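Local structure of DMATS type aromatic prenyltransferase (Micromonospora olivasterospora, 6ZRY) at residues Arg177-His182 with Gly260-Thr265. The protein probably transfers a dimethylallyl group to the indole ring of tryptophan, most likely at its 6-position, as an aromatic prenyltransferase of the DMATS type. Residues are numbered along the deposited sequence; the frame is centred on the assembly and turned at random.
Sequences RALLDH and GSYTFT
L179 reaches from helix 174-182 onto the aromatic rings of Y262 and F264 on strand 258-265, an apolar joint between the outer helical layer and the antiparallel strands of the ABBA barrel. Its CD1 methyl serves Y262 alone, while CD2 touches both rings. CD1 sits over one face of the Y262 ring in a CH-pi contact, 3.7 Å from the ring centroid and only 18° off the ring normal. It is displaced toward the rim, and its closest ring atom is Y262 CZ at 3.6 Å. CD2 bridges the two aromatics: it lies 3.9 Å from Y262 CD1 and meets the F264 ring at its edge, near the ring plane, 4.1 Å from F264 CZ. One leucine thus meets one ring by its face and the next by its rim, and it crosses both side chains at about a right angle. The extended first torsion of L179 (chi1 -180°) carries CG away from the backbone N, sending the methyls out from the helix; the CA atoms of L179 and Y262 stay 8.8 Å apart. Y262 and F264, two residues apart, both point toward the helix from the same side of the strand. No hydrogen bond spans the two segments, and all three touching residues are buried. In the next shell, Y274 packs edge-to-face with Y262, and F264 rests against L212 of strand 209-220 and S175 and Y176 of helix 174-182. Backbone hydrogen bonds pair Y262 with L212 and T263 with V272 and G273, and strand 258-265 lies between antiparallel neighbours 209-220 and 273-278. The contact lies outside the tryptophan pocket, the bound tryptophan being about 12 Å from the Y262 side chain. Y262 OH lies 3.9 Å from L179 CD1.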
loop_
_atom_site.group_PDB
_atom_site.type_symbol
_atom_site.label_atom_id
_atom_site.label_comp_id
_atom_site.label_asym_id
_atom_site.label_seq_id
_atom_site.Cartn_x
_atom_site.Cartn_y
_atom_site.Cartn_z
ATOM N N ARG A 177 4.784 0.568 21.770
ATOM C CA ARG A 177 5.520 1.345 22.812
ATOM C C ARG A 177 7.026 1.221 22.518
ATOM O O ARG A 177 7.714 2.236 22.573
ATOM C CB ARG A 177 5.145 0.896 24.235
ATOM C CG ARG A 177 3.993 1.686 24.848
ATOM C CD ARG A 177 3.691 1.362 26.306
ATOM N NE ARG A 177 2.863 0.169 26.409
ATOM C CZ ARG A 177 3.287 -1.059 26.730
ATOM N NH1 ARG A 177 4.559 -1.299 27.017
ATOM N NH2 ARG A 177 2.420 -2.054 26.766
ATOM N N ALA A 178 7.488 0.020 22.153
ATOM C CA ALA A 178 8.889 -0.247 21.744
ATOM C C ALA A 178 9.254 0.649 20.552
ATOM O O ALA A 178 10.351 1.232 20.557
ATOM C CB ALA A 178 9.083 -1.707 21.418
ATOM N N LEU A 179 8.343 0.803 19.579
ATOM C CA LEU A 179 8.611 1.646 18.399
ATOM C C LEU A 179 8.637 3.118 18.820
ATOM O O LEU A 179 9.570 3.811 18.428
ATOM C CB LEU A 179 7.572 1.357 17.310
ATOM C CG LEU A 179 7.708 2.153 16.005
ATOM C CD1 LEU A 179 8.938 1.754 15.232
ATOM C CD2 LEU A 179 6.480 1.973 15.135
ATOM N N LEU A 180 7.653 3.604 19.564
ATOM C CA LEU A 180 7.620 5.053 19.931
ATOM C C LEU A 180 8.820 5.394 20.823
ATOM O O LEU A 180 9.422 6.442 20.621
ATOM C CB LEU A 180 6.298 5.400 20.622
ATOM C CG LEU A 180 5.083 5.658 19.722
ATOM C CD1 LEU A 180 3.994 6.389 20.502
ATOM C CD2 LEU A 180 5.441 6.441 18.458
ATOM N N ASP A 181 9.153 4.548 21.793
ATOM C CA ASP A 181 10.193 4.877 22.794
ATOM C C ASP A 181 11.596 4.610 22.240
ATOM O O ASP A 181 12.545 5.281 22.724
ATOM C CB ASP A 181 9.974 4.117 24.087
ATOM C CG ASP A 181 8.748 4.610 24.855
ATOM O OD1 ASP A 181 8.224 5.684 24.490
ATOM O OD2 ASP A 181 8.319 3.905 25.746
ATOM N N HIS A 182 11.753 3.639 21.331
ATOM C CA HIS A 182 13.101 3.166 20.892
ATOM C C HIS A 182 13.255 3.094 19.364
ATOM O O HIS A 182 14.366 2.753 18.955
ATOM C CB HIS A 182 13.427 1.811 21.558
ATOM C CG HIS A 182 13.471 1.942 23.037
ATOM N ND1 HIS A 182 14.430 2.687 23.673
ATOM C CD2 HIS A 182 12.618 1.496 23.986
ATOM C CE1 HIS A 182 14.172 2.686 24.994
ATOM N NE2 HIS A 182 13.065 1.952 25.197
ATOM N N GLY A 260 8.457 2.564 6.157
ATOM C CA GLY A 260 8.559 1.285 6.852
ATOM C C GLY A 260 7.240 0.861 7.406
ATOM O O GLY A 260 6.497 1.734 7.886
ATOM N N SER A 261 6.962 -0.430 7.412
ATOM C CA SER A 261 5.772 -0.980 8.089
ATOM C C SER A 261 6.189 -2.010 9.133
ATOM O O SER A 261 7.218 -2.673 8.961
ATOM C CB SER A 261 4.752 -1.511 7.127
ATOM O OG SER A 261 5.170 -2.723 6.568
ATOM N N TYR A 262 5.439 -2.015 10.219
ATOM C CA TYR A 262 5.652 -2.815 11.429
ATOM C C TYR A 262 4.430 -3.663 11.659
ATOM O O TYR A 262 3.331 -3.126 11.689
ATOM C CB TYR A 262 5.915 -1.867 12.607
ATOM C CG TYR A 262 7.145 -1.029 12.413
ATOM C CD1 TYR A 262 7.114 0.174 11.708
ATOM C CD2 TYR A 262 8.369 -1.508 12.825
ATOM C CE1 TYR A 262 8.276 0.906 11.474
ATOM C CE2 TYR A 262 9.531 -0.784 12.631
ATOM C CZ TYR A 262 9.490 0.430 11.970
ATOM O OH TYR A 262 10.677 1.100 11.788
ATOM N N THR A 263 4.603 -4.950 11.825
ATOM C CA THR A 263 3.514 -5.879 12.128
ATOM C C THR A 263 3.483 -6.119 13.631
ATOM O O THR A 263 4.467 -6.644 14.156
ATOM C CB THR A 263 3.646 -7.175 11.336
ATOM O OG1 THR A 263 3.650 -6.827 9.958
ATOM C CG2 THR A 263 2.495 -8.111 11.581
ATOM N N PHE A 264 2.388 -5.715 14.268
ATOM C CA PHE A 264 2.111 -5.863 15.718
ATOM C C PHE A 264 1.181 -7.047 15.903
ATOM O O PHE A 264 0.123 -7.125 15.215
ATOM C CB PHE A 264 1.477 -4.604 16.305
ATOM C CG PHE A 264 2.266 -3.343 16.100
ATOM C CD1 PHE A 264 3.647 -3.333 16.251
ATOM C CD2 PHE A 264 1.638 -2.155 15.763
ATOM C CE1 PHE A 264 4.377 -2.158 16.093
ATOM C CE2 PHE A 264 2.375 -0.989 15.595
ATOM C CZ PHE A 264 3.740 -0.999 15.750
ATOM N N THR A 265 1.546 -7.936 16.801
ATOM C CA THR A 265 0.770 -9.152 17.089
ATOM C C THR A 265 0.594 -9.312 18.606
ATOM O O THR A 265 1.436 -8.777 19.374
ATOM C CB THR A 265 1.436 -10.347 16.399
ATOM O OG1 THR A 265 0.466 -11.386 16.452
ATOM C CG2 THR A 265 2.756 -10.744 17.035
#